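Local coordinates for protein trehalose-6-phosphate phosphatase (Candida albicans, PDB 5DXI) that is a phosphatase-family protein of the HAD superfamily whose pocket holds a magnesium ion and a beryllium trifluoride ion, at residues H90-K95 with V184-V189; V189-I194 with D234-D239; S108-W113 with K169-E174; L24-Y29 with K196-H201. One frame throughout, in Å; residues are numbered along the deposited sequence.

Contact 1 of 4, residues H90-K95 with V184-V189; sequences HGCFMK and VRPKFV
Arg185 lays its NE against His90, 3.4 Å from His90 CB, and that carbon lies in the guanidinium plane at its edge. The side chain gets there by a bend: Arg185 CG stands between the backbone N and the carbonyl carbon (chi1 63°), and chi2 of 128°, off the usual staggered values, turns CD to 3.7 Å from His90 O. Val189 O lies over one guanidinium face, offset toward the rim. The angle rules out a bond there; Arg185 NH1 donates instead to Pro186 O at 2.9 Å. His90 ND1 is hydrogen-bonded to Thr236 OG1, and NE2 makes weak bonds to Glu183 and to a bound glucose, placing His90 in the glycan pocket. Around Cys92 the interface is apolar. Cys92 SG, anti to its own carbonyl carbon, touches Val189 CG2 at 3.7 Å and lies 4.4 Å from Pro186 CD, while Val189 CB sits 3.7 Å from Gly91 O. Gly91 has a positive phi (100°), ahead of the strand. Cys92 and Phe93 then form a classic beta bulge opposite Ala88. Strand 93-95 runs between 85-88 and 103-104 in the mixed sheet, whereas 181-186 belongs to the antiparallel sheet, its Val184 and Pro186 covered by helix 113-126.

Contact 2 of 4, residues V189-I194 with D234-D239; sequences VNKGEI and DLTDED. With BEF (beryllium trifluoride ion), chain F.
Lys191 extends its side chain past Thr236 to Asp237, and its NZ makes a salt bridge to Asp237 OD2 at 2.8 Å. That oxygen is met on its syn side, 15° out of the carboxylate plane. NZ also donates to F1 of the beryllium trifluoride ion at 2.7 Å and to the carbonyl O of Ile67, with Asp28 OD1 close by as well. An almost straight chain beyond CG, with NZ anti to CG (chi4 -179°), carries NZ there. Asp237 OD1 is engaged too: it accepts from Asp234 N at 2.8 Å through its anti lone pair, and from Asp233 N. Beside the backbone N of Lys191, water 1 links the two helix starts. It accepts from Lys191 N at 3.0 Å, donates to Asp239 OD2 at 2.6 Å and lies 2.9 Å from Thr236 OG1, in a bond of undecided direction; that hydroxyl is also bonded to His90. Asn190 is the N-cap of helix 191-199, its OD1 accepting from Glu193 N at 3.1 Å and more weakly from Gly192 N. Gly192 CA lies 3.3 Å from Asp239 O, a close approach of the two helices. The geometry is consistent with a second-shell role for Asp237: backbone N-H groups fix one oxygen, and the other pairs with the lysine that contacts F1 of the beryllium trifluoride ion.

Contact 3 of 4, residues S108-W113 with K169-E174; sequences SFDMSW and KEYDVE
Trp113 and Tyr171 form the dense centre of this contact, with Val173 beside them. Trp113 CB stands over the middle of the tyrosine ring, 3.5 Å from its centroid and only 9° off the normal, a clear CH-pi contact. Trp113 CG lies between the backbone N and the carbonyl carbon (chi1 54°). The five-membered ring of the indole points an edge at the tyrosine face, with centroids 5.5 Å apart and planes at 66°, an edge-to-face pair. Val173 CG1 covers one indole face, 3.6 Å from the centroid of the five-membered ring of Trp113. The opposite face has Met111 O, set toward the rim.

The outer side is polar and more exposed. There Asp110 OD2 lies in the plane of the Tyr171 ring at its edge, 3.4 Å from CE1. Tyr171 OH donates to Ser112 OG at 2.9 Å and also bonds Lys116, while Ser112 OG donates a hydrogen bond to Asp110 OD1 at 3.0 Å. The same OD1 accepts from Ser112 N at 2.9 Å, closing an Asx turn just before helix 113-126. Indole and valine thus join the start of that helix to edge strand 173-178 of a four-stranded antiparallel sheet. Helices packed on such a sheet are consistent with the C2-type cap module found in HAD phosphatases.

Contact 4 of 4, residues L24-Y29 with K196-H201; sequences LFLFDY and KRLVLH. With MG (magnesium ion), chain E; BEF (beryllium trifluoride ion), chain F.
Leu24 and Leu26 meet Leu198 and Val199 without any flat side chain between them; the flat groups lie farther along 24-29, at Asp28 and Tyr29. F3 of the beryllium trifluoride ion approaches the Tyr29 ring obliquely. The Asp28 carboxylate is occupied at both oxygens: OD1 is covalently bonded to the beryllium of that ion at 1.5 Å, and OD2 binds the magnesium ion at 2.1 Å. Tyr29 N donates to F3 at 3.0 Å, and Tyr29 CB also touches F3. Waters 2 and 3, both on the magnesium, donate to fluorine atoms of the ion, and Asp30 and Asp233 complete the metal's protein ligands.

The interface proper is aliphatic. Leu24 CD2 packs on Val199 CG2 at 3.6 Å and equally close to the carbonyl O of Leu198. Leu26 CD2 meets Leu198 CD1 at 3.7 Å, the two side chains sliding past each other in opposite directions. Strand 227-232 and helix 235-253 enclose Val199 further. The chemistry therefore divides along the strand: apolar packing seats it on helix 191-199, and its C-terminal end delivers a carboxylate shared between a covalent bond and a metal, as for the first aspartate of the HAD DxDx(T/V) motif.

Contacts 1 and 2, and the Asp28 end of contact 4, lie at the ligands; the centre of contact 3 is about 26 Å from that of contact 4. Contacts 1 and 2, with centres about 9 Å apart, share Val189 and join through His90 with Thr236. Helix 191-199 serves both contacts 2 and 4, and Lys191 and Asp28 reach the same beryllium trifluoride ion. Contacts 1 and 3 meet in the antiparallel sheet, where strands 173-178 and 181-186 are neighbours. Along the chain, 24-29 opens first, 90-95 and 108-113 follow, and 234-239 comes last. Strand 181-186 is followed, after a short loop, by helix 191-199, which flanks the mixed, HAD-type core.

Contact 1 of 4, residues H90-K95 with V184-V189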
# COMPACT_ATOMS: atom_id res chain seq x y z
N HIS A 90 0.65 -3.09 -7.04
CA HIS A 90 0.50 -1.65 -6.95
C HIS A 90 -0.73 -1.18 -7.72
O HIS A 90 -0.65 -0.22 -8.47
CB HIS A 90 1.75 -0.91 -7.49
CG HIS A 90 3.04 -1.35 -6.85
ND1 HIS A 90 3.46 -0.88 -5.62
CD2 HIS A 90 4.00 -2.20 -7.28
CE1 HIS A 90 4.63 -1.43 -5.32
NE2 HIS A 90 4.98 -2.23 -6.31
N GLY A 91 -1.86 -1.87 -7.55
CA GLY A 91 -3.12 -1.43 -8.14
C GLY A 91 -3.56 -2.13 -9.43
O GLY A 91 -4.58 -1.76 -10.01
N CYS A 92 -2.81 -3.13 -9.87
CA CYS A 92 -3.18 -3.82 -11.11
C CYS A 92 -4.30 -4.83 -10.92
O CYS A 92 -5.08 -5.08 -11.85
CB CYS A 92 -1.96 -4.51 -11.71
SG CYS A 92 -0.70 -3.33 -12.28
N PHE A 93 -4.42 -5.38 -9.71
CA PHE A 93 -5.41 -6.44 -9.46
C PHE A 93 -6.18 -6.20 -8.18
O PHE A 93 -5.62 -5.66 -7.24
CB PHE A 93 -4.74 -7.83 -9.38
CG PHE A 93 -4.00 -8.23 -10.62
CD1 PHE A 93 -2.69 -7.86 -10.82
CD2 PHE A 93 -4.64 -8.98 -11.60
CE1 PHE A 93 -2.02 -8.22 -11.97
CE2 PHE A 93 -3.97 -9.35 -12.76
CZ PHE A 93 -2.66 -8.98 -12.94
N MET A 94 -7.44 -6.61 -8.14
CA MET A 94 -8.27 -6.54 -6.93
C MET A 94 -9.03 -7.84 -6.72
O MET A 94 -9.47 -8.45 -7.69
CB MET A 94 -9.31 -5.41 -7.02
CG MET A 94 -8.79 -4.04 -6.84
SD MET A 94 -10.14 -2.83 -6.91
CE MET A 94 -10.89 -2.99 -5.30
N LYS A 95 -9.21 -8.24 -5.47
CA LYS A 95 -10.09 -9.37 -5.22
C LYS A 95 -10.93 -9.13 -3.97
O LYS A 95 -10.41 -9.06 -2.84
CB LYS A 95 -9.30 -10.69 -5.10
CG LYS A 95 -10.24 -11.91 -5.05
CD LYS A 95 -9.51 -13.25 -5.00
CE LYS A 95 -8.93 -13.51 -3.63
NZ LYS A 95 -8.76 -14.97 -3.35
N VAL A 184 8.43 -0.77 -12.11
CA VAL A 184 7.77 -0.15 -13.25
C VAL A 184 6.38 -0.74 -13.47
O VAL A 184 6.21 -1.96 -13.49
CB VAL A 184 8.60 -0.31 -14.54
CG1 VAL A 184 7.87 0.31 -15.72
CG2 VAL A 184 9.98 0.33 -14.38
N ARG A 185 5.39 0.13 -13.61
CA ARG A 185 4.04 -0.34 -13.85
C ARG A 185 3.26 0.77 -14.56
O ARG A 185 3.71 1.92 -14.56
CB ARG A 185 3.39 -0.74 -12.52
CG ARG A 185 3.24 0.40 -11.58
CD ARG A 185 1.82 0.53 -11.06
NE ARG A 185 1.83 1.48 -9.95
CZ ARG A 185 1.91 2.79 -10.10
NH1 ARG A 185 1.94 3.33 -11.32
NH2 ARG A 185 1.94 3.58 -9.04
N PRO A 186 2.11 0.42 -15.18
CA PRO A 186 1.30 1.40 -15.91
C PRO A 186 0.96 2.56 -15.00
O PRO A 186 0.73 2.35 -13.81
CB PRO A 186 0.04 0.62 -16.29
CG PRO A 186 0.48 -0.80 -16.34
CD PRO A 186 1.51 -0.93 -15.24
N LYS A 187 0.98 3.76 -15.56
CA LYS A 187 0.80 4.95 -14.76
C LYS A 187 -0.63 5.09 -14.27
O LYS A 187 -0.88 5.67 -13.21
CB LYS A 187 1.23 6.20 -15.55
CG LYS A 187 1.34 7.44 -14.69
CD LYS A 187 2.27 8.49 -15.31
CE LYS A 187 1.58 9.27 -16.41
NZ LYS A 187 0.52 10.14 -15.85
N PHE A 188 -1.59 4.57 -15.02
CA PHE A 188 -2.98 4.85 -14.71
C PHE A 188 -3.66 3.76 -13.86
O PHE A 188 -4.87 3.82 -13.64
CB PHE A 188 -3.76 5.10 -16.00
CG PHE A 188 -3.25 6.28 -16.77
CD1 PHE A 188 -3.47 7.57 -16.30
CD2 PHE A 188 -2.52 6.12 -17.94
CE1 PHE A 188 -2.98 8.67 -16.99
CE2 PHE A 188 -2.03 7.21 -18.63
CZ PHE A 188 -2.26 8.49 -18.16
N VAL A 189 -2.87 2.79 -13.41
CA VAL A 189 -3.25 1.94 -12.27
C VAL A 189 -2.27 2.24 -11.12
O VAL A 189 -1.07 2.40 -11.36
CB VAL A 189 -3.22 0.43 -12.61
CG1 VAL A 189 -4.39 0.04 -13.52
CG2 VAL A 189 -1.89 0.02 -13.21

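Contact 2 of 4, residues V189-I194 with D234-D239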
# COMPACT_ATOMS: atom_id res chain seq x y z
N VAL A 189 -2.87 2.79 -13.41
CA VAL A 189 -3.25 1.94 -12.27
C VAL A 189 -2.27 2.24 -11.12
O VAL A 189 -1.07 2.40 -11.36
CB VAL A 189 -3.22 0.43 -12.61
CG1 VAL A 189 -4.39 0.04 -13.52
CG2 VAL A 189 -1.89 0.02 -13.21
N ASN A 190 -2.78 2.34 -9.90
CA ASN A 190 -1.95 2.60 -8.72
C ASN A 190 -2.77 2.41 -7.44
O ASN A 190 -3.99 2.28 -7.49
CB ASN A 190 -1.35 4.00 -8.75
CG ASN A 190 -2.42 5.08 -8.84
OD1 ASN A 190 -3.08 5.41 -7.84
ND2 ASN A 190 -2.58 5.67 -10.03
N LYS A 191 -2.09 2.40 -6.29
CA LYS A 191 -2.75 2.14 -5.02
C LYS A 191 -3.78 3.24 -4.69
O LYS A 191 -4.74 2.99 -3.96
CB LYS A 191 -1.73 2.01 -3.88
CG LYS A 191 -0.81 0.78 -3.96
CD LYS A 191 -0.13 0.51 -2.61
CE LYS A 191 0.71 -0.79 -2.61
NZ LYS A 191 1.33 -0.99 -1.24
N GLY A 192 -3.59 4.44 -5.21
CA GLY A 192 -4.53 5.53 -5.01
C GLY A 192 -5.89 5.26 -5.67
O GLY A 192 -6.93 5.59 -5.11
N GLU A 193 -5.87 4.64 -6.85
CA GLU A 193 -7.10 4.23 -7.54
C GLU A 193 -7.87 3.21 -6.72
O GLU A 193 -9.10 3.26 -6.62
CB GLU A 193 -6.79 3.61 -8.90
CG GLU A 193 -6.75 4.57 -10.04
CD GLU A 193 -8.03 5.38 -10.15
OE1 GLU A 193 -9.14 4.78 -10.25
OE2 GLU A 193 -7.92 6.61 -10.13
N ILE A 194 -7.12 2.25 -6.18
CA ILE A 194 -7.71 1.20 -5.35
C ILE A 194 -8.43 1.82 -4.16
O ILE A 194 -9.57 1.46 -3.85
CB ILE A 194 -6.63 0.19 -4.83
CG1 ILE A 194 -5.84 -0.41 -6.00
CG2 ILE A 194 -7.26 -0.93 -4.01
CD1 ILE A 194 -6.69 -1.23 -6.96
N ASP A 234 6.23 3.05 1.91
CA ASP A 234 7.07 3.32 0.75
C ASP A 234 6.39 4.26 -0.24
O ASP A 234 5.27 4.71 -0.01
CB ASP A 234 7.48 2.01 0.06
CG ASP A 234 8.87 2.08 -0.55
OD1 ASP A 234 9.44 3.18 -0.65
OD2 ASP A 234 9.39 1.01 -0.96
N LEU A 235 7.10 4.58 -1.31
CA LEU A 235 6.64 5.58 -2.25
C LEU A 235 5.29 5.22 -2.85
O LEU A 235 4.40 6.06 -2.97
CB LEU A 235 7.68 5.78 -3.34
CG LEU A 235 7.28 6.74 -4.47
CD1 LEU A 235 6.93 8.12 -3.92
CD2 LEU A 235 8.40 6.82 -5.52
N THR A 236 5.12 3.95 -3.21
CA THR A 236 3.84 3.47 -3.71
C THR A 236 2.66 3.83 -2.80
O THR A 236 1.57 4.12 -3.29
CB THR A 236 3.87 1.94 -3.93
OG1 THR A 236 2.63 1.56 -4.54
CG2 THR A 236 4.06 1.17 -2.59
N ASP A 237 2.89 3.86 -1.49
CA ASP A 237 1.83 4.11 -0.52
C ASP A 237 1.45 5.59 -0.42
O ASP A 237 0.38 5.93 0.07
CB ASP A 237 2.27 3.59 0.82
CG ASP A 237 2.71 2.16 0.73
OD1 ASP A 237 3.86 1.85 1.06
OD2 ASP A 237 1.88 1.34 0.26
N GLU A 238 2.35 6.46 -0.86
CA GLU A 238 2.02 7.89 -0.96
C GLU A 238 0.79 8.11 -1.87
O GLU A 238 0.05 9.09 -1.71
CB GLU A 238 3.22 8.67 -1.48
CG GLU A 238 4.40 8.71 -0.48
CD GLU A 238 4.04 9.40 0.82
OE1 GLU A 238 3.49 10.54 0.78
OE2 GLU A 238 4.28 8.79 1.89
N ASP A 239 0.60 7.21 -2.83
CA ASP A 239 -0.60 7.25 -3.67
C ASP A 239 -1.87 7.02 -2.84
O ASP A 239 -2.89 7.67 -3.05
CB ASP A 239 -0.51 6.22 -4.80
CG ASP A 239 0.59 6.55 -5.79
OD1 ASP A 239 1.00 7.73 -5.82
OD2 ASP A 239 1.03 5.65 -6.53
BE BEF F . 3.12 -2.87 0.56
F1 BEF F . 3.47 -2.65 -1.16
F2 BEF F . 4.83 -3.17 0.85
F3 BEF F . 2.88 -4.62 0.45
O HOH W 1 0.85 3.04 -6.30

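Contact 3 of 4, residues S108-W113 with K169-E174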
# COMPACT_ATOMS: atom_id res chain seq x y z
N SER A 108 -6.70 -4.16 -20.12
CA SER A 108 -6.84 -3.54 -21.44
C SER A 108 -5.61 -2.70 -21.81
O SER A 108 -5.56 -2.12 -22.90
CB SER A 108 -8.10 -2.69 -21.49
OG SER A 108 -8.01 -1.59 -20.60
N PHE A 109 -4.65 -2.63 -20.90
CA PHE A 109 -3.46 -1.80 -21.12
C PHE A 109 -2.41 -2.45 -22.03
O PHE A 109 -2.29 -3.67 -22.09
CB PHE A 109 -2.80 -1.41 -19.78
CG PHE A 109 -3.53 -0.33 -19.03
CD1 PHE A 109 -4.22 0.67 -19.72
CD2 PHE A 109 -3.49 -0.26 -17.65
CE1 PHE A 109 -4.89 1.68 -19.03
CE2 PHE A 109 -4.14 0.75 -16.96
CZ PHE A 109 -4.84 1.71 -17.65
N ASP A 110 -1.68 -1.60 -22.75
CA ASP A 110 -0.55 -2.03 -23.57
C ASP A 110 0.62 -2.50 -22.70
O ASP A 110 1.10 -1.76 -21.84
CB ASP A 110 -0.14 -0.86 -24.48
CG ASP A 110 1.14 -1.14 -25.28
OD1 ASP A 110 1.52 -2.31 -25.47
OD2 ASP A 110 1.76 -0.16 -25.73
N MET A 111 1.09 -3.72 -22.95
CA MET A 111 2.15 -4.33 -22.16
C MET A 111 3.50 -4.42 -22.88
O MET A 111 4.43 -5.06 -22.39
CB MET A 111 1.72 -5.73 -21.72
CG MET A 111 0.56 -5.74 -20.75
SD MET A 111 1.02 -4.86 -19.24
CE MET A 111 -0.57 -4.28 -18.64
N SER A 112 3.63 -3.75 -24.02
CA SER A 112 4.83 -3.93 -24.83
C SER A 112 6.06 -3.24 -24.23
O SER A 112 7.19 -3.47 -24.67
CB SER A 112 4.59 -3.43 -26.26
OG SER A 112 4.35 -2.04 -26.30
N TRP A 113 5.84 -2.41 -23.22
CA TRP A 113 6.94 -1.79 -22.50
C TRP A 113 7.75 -2.79 -21.66
O TRP A 113 8.92 -2.55 -21.38
CB TRP A 113 6.41 -0.67 -21.60
CG TRP A 113 5.32 -1.11 -20.68
CD1 TRP A 113 3.97 -1.09 -20.94
CD2 TRP A 113 5.47 -1.66 -19.37
NE1 TRP A 113 3.28 -1.58 -19.86
CE2 TRP A 113 4.18 -1.94 -18.88
CE3 TRP A 113 6.58 -1.94 -18.56
CZ2 TRP A 113 3.96 -2.49 -17.62
CZ3 TRP A 113 6.36 -2.47 -17.30
CH2 TRP A 113 5.06 -2.74 -16.84
N LYS A 169 9.07 7.89 -21.47
CA LYS A 169 8.69 8.86 -22.49
C LYS A 169 7.80 8.21 -23.54
O LYS A 169 6.83 8.80 -24.00
CB LYS A 169 9.92 9.47 -23.15
CG LYS A 169 10.85 10.26 -22.23
CD LYS A 169 10.35 11.67 -22.02
CE LYS A 169 11.17 12.40 -20.98
NZ LYS A 169 12.45 12.91 -21.54
N GLU A 170 8.13 6.98 -23.91
CA GLU A 170 7.41 6.26 -24.96
C GLU A 170 6.10 5.64 -24.49
O GLU A 170 5.18 5.47 -25.29
CB GLU A 170 8.30 5.17 -25.55
CG GLU A 170 7.70 4.52 -26.79
CD GLU A 170 8.52 3.35 -27.30
OE1 GLU A 170 9.61 3.09 -26.73
OE2 GLU A 170 8.05 2.67 -28.25
N TYR A 171 6.02 5.28 -23.21
CA TYR A 171 4.81 4.67 -22.66
C TYR A 171 4.32 5.45 -21.47
O TYR A 171 5.08 6.20 -20.86
CB TYR A 171 5.05 3.22 -22.23
CG TYR A 171 5.49 2.28 -23.33
CD1 TYR A 171 4.58 1.49 -23.99
CD2 TYR A 171 6.83 2.19 -23.68
CE1 TYR A 171 4.98 0.63 -24.99
CE2 TYR A 171 7.25 1.32 -24.67
CZ TYR A 171 6.32 0.55 -25.33
OH TYR A 171 6.73 -0.31 -26.31
N ASP A 172 3.05 5.30 -21.14
CA ASP A 172 2.52 5.85 -19.90
C ASP A 172 2.76 4.86 -18.76
O ASP A 172 1.83 4.19 -18.29
CB ASP A 172 1.04 6.18 -20.02
CG ASP A 172 0.80 7.41 -20.87
OD1 ASP A 172 1.71 8.27 -20.97
OD2 ASP A 172 -0.31 7.52 -21.45
N VAL A 173 4.01 4.75 -18.34
CA VAL A 173 4.36 3.91 -17.19
C VAL A 173 4.98 4.79 -16.11
O VAL A 173 5.54 5.86 -16.38
CB VAL A 173 5.35 2.79 -17.57
CG1 VAL A 173 4.72 1.85 -18.58
CG2 VAL A 173 6.63 3.37 -18.11
N GLU A 174 4.87 4.34 -14.86
CA GLU A 174 5.46 5.03 -13.74
C GLU A 174 6.73 4.31 -13.33
O GLU A 174 6.72 3.09 -13.20
CB GLU A 174 4.49 5.08 -12.56
CG GLU A 174 5.00 5.95 -11.42
CD GLU A 174 5.03 7.42 -11.80
OE1 GLU A 174 4.15 7.85 -12.59
OE2 GLU A 174 5.92 8.15 -11.31

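Contact 4 of 4, residues L24-Y29 with K196-H201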
# COMPACT_ATOMS: atom_id res chain seq x y z
N LEU A 24 -13.11 1.03 7.44
CA LEU A 24 -12.35 0.51 6.31
C LEU A 24 -10.86 0.61 6.59
O LEU A 24 -10.29 1.71 6.74
CB LEU A 24 -12.70 1.28 5.03
CG LEU A 24 -11.96 0.92 3.74
CD1 LEU A 24 -12.26 -0.51 3.30
CD2 LEU A 24 -12.34 1.91 2.64
N PHE A 25 -10.22 -0.56 6.66
CA PHE A 25 -8.78 -0.66 6.85
C PHE A 25 -8.08 -0.90 5.52
O PHE A 25 -8.44 -1.81 4.76
CB PHE A 25 -8.46 -1.79 7.84
CG PHE A 25 -8.97 -1.55 9.23
CD1 PHE A 25 -8.21 -0.86 10.16
CD2 PHE A 25 -10.24 -1.99 9.60
CE1 PHE A 25 -8.69 -0.62 11.44
CE2 PHE A 25 -10.73 -1.76 10.88
CZ PHE A 25 -9.95 -1.08 11.81
N LEU A 26 -7.05 -0.09 5.26
CA LEU A 26 -6.32 -0.12 4.00
C LEU A 26 -4.84 -0.33 4.28
O LEU A 26 -4.08 0.63 4.49
CB LEU A 26 -6.55 1.17 3.22
CG LEU A 26 -8.02 1.52 3.04
CD1 LEU A 26 -8.20 3.03 2.78
CD2 LEU A 26 -8.64 0.68 1.93
N PHE A 27 -4.44 -1.59 4.28
CA PHE A 27 -3.10 -1.95 4.75
C PHE A 27 -2.14 -2.28 3.64
O PHE A 27 -2.35 -3.23 2.88
CB PHE A 27 -3.13 -3.16 5.69
CG PHE A 27 -3.92 -2.96 6.94
CD1 PHE A 27 -4.08 -1.69 7.49
CD2 PHE A 27 -4.48 -4.06 7.59
CE1 PHE A 27 -4.80 -1.52 8.66
CE2 PHE A 27 -5.20 -3.89 8.76
CZ PHE A 27 -5.37 -2.62 9.30
N ASP A 28 -1.06 -1.53 3.60
CA ASP A 28 0.14 -2.01 2.96
C ASP A 28 0.63 -3.29 3.67
O ASP A 28 0.37 -3.44 4.86
CB ASP A 28 1.22 -0.96 3.03
CG ASP A 28 2.42 -1.39 2.31
OD1 ASP A 28 2.19 -1.83 1.19
OD2 ASP A 28 3.55 -1.35 2.85
N TYR A 29 1.35 -4.17 2.97
CA TYR A 29 1.90 -5.37 3.62
C TYR A 29 3.38 -5.20 3.98
O TYR A 29 3.72 -5.02 5.15
CB TYR A 29 1.74 -6.62 2.75
CG TYR A 29 2.26 -7.87 3.46
CD1 TYR A 29 1.60 -8.37 4.57
CD2 TYR A 29 3.42 -8.51 3.03
CE1 TYR A 29 2.06 -9.49 5.25
CE2 TYR A 29 3.90 -9.65 3.71
CZ TYR A 29 3.20 -10.12 4.81
OH TYR A 29 3.64 -11.24 5.51
N LYS A 196 -9.57 4.86 -3.81
CA LYS A 196 -10.77 5.56 -4.31
C LYS A 196 -11.92 4.57 -4.56
O LYS A 196 -13.07 4.84 -4.19
CB LYS A 196 -10.44 6.34 -5.59
CG LYS A 196 -11.63 7.05 -6.23
CD LYS A 196 -11.17 8.07 -7.29
CE LYS A 196 -10.68 7.39 -8.56
NZ LYS A 196 -10.06 8.36 -9.53
N ARG A 197 -11.62 3.43 -5.16
CA ARG A 197 -12.65 2.44 -5.47
C ARG A 197 -13.24 1.80 -4.22
O ARG A 197 -14.38 1.31 -4.25
CB ARG A 197 -12.10 1.36 -6.39
CG ARG A 197 -11.92 1.83 -7.82
CD ARG A 197 -11.21 0.77 -8.63
NE ARG A 197 -10.90 1.21 -9.98
CZ ARG A 197 -11.29 0.55 -11.07
NH1 ARG A 197 -11.98 -0.57 -10.94
NH2 ARG A 197 -10.97 1.00 -12.28
N LEU A 198 -12.48 1.82 -3.13
CA LEU A 198 -12.90 1.18 -1.88
C LEU A 198 -13.60 2.14 -0.95
O LEU A 198 -14.54 1.77 -0.25
CB LEU A 198 -11.71 0.56 -1.17
CG LEU A 198 -11.08 -0.66 -1.86
CD1 LEU A 198 -9.81 -1.12 -1.11
CD2 LEU A 198 -12.09 -1.82 -1.98
N VAL A 199 -13.12 3.38 -0.94
CA VAL A 199 -13.67 4.41 -0.06
C VAL A 199 -14.96 5.00 -0.63
O VAL A 199 -15.97 5.09 0.06
CB VAL A 199 -12.65 5.53 0.17
CG1 VAL A 199 -13.30 6.76 0.77
CG2 VAL A 199 -11.50 5.02 1.04
N LEU A 200 -14.92 5.40 -1.90
CA LEU A 200 -16.10 6.00 -2.51
C LEU A 200 -16.97 4.89 -3.07
O LEU A 200 -17.09 4.73 -4.28
CB LEU A 200 -15.71 6.97 -3.62
CG LEU A 200 -14.86 8.15 -3.15
CD1 LEU A 200 -14.49 9.01 -4.35
CD2 LEU A 200 -15.57 8.98 -2.08
N HIS A 201 -17.58 4.14 -2.16
CA HIS A 201 -18.24 2.88 -2.49
C HIS A 201 -19.09 2.46 -1.30
O HIS A 201 -18.70 2.68 -0.15
CB HIS A 201 -17.19 1.80 -2.82
CG HIS A 201 -17.73 0.62 -3.58
ND1 HIS A 201 -18.07 0.69 -4.91
CD2 HIS A 201 -17.96 -0.66 -3.20
CE1 HIS A 201 -18.50 -0.49 -5.31
NE2 HIS A 201 -18.44 -1.33 -4.29
MG MG E . 5.40 -1.60 1.89
BE BEF F . 3.12 -2.87 0.56
F1 BEF F . 3.47 -2.65 -1.16
F2 BEF F . 4.83 -3.17 0.85
F3 BEF F . 2.88 -4.62 0.45
O HOH W 2 5.08 -0.33 0.25
O HOH W 3 7.39 -1.78 1.53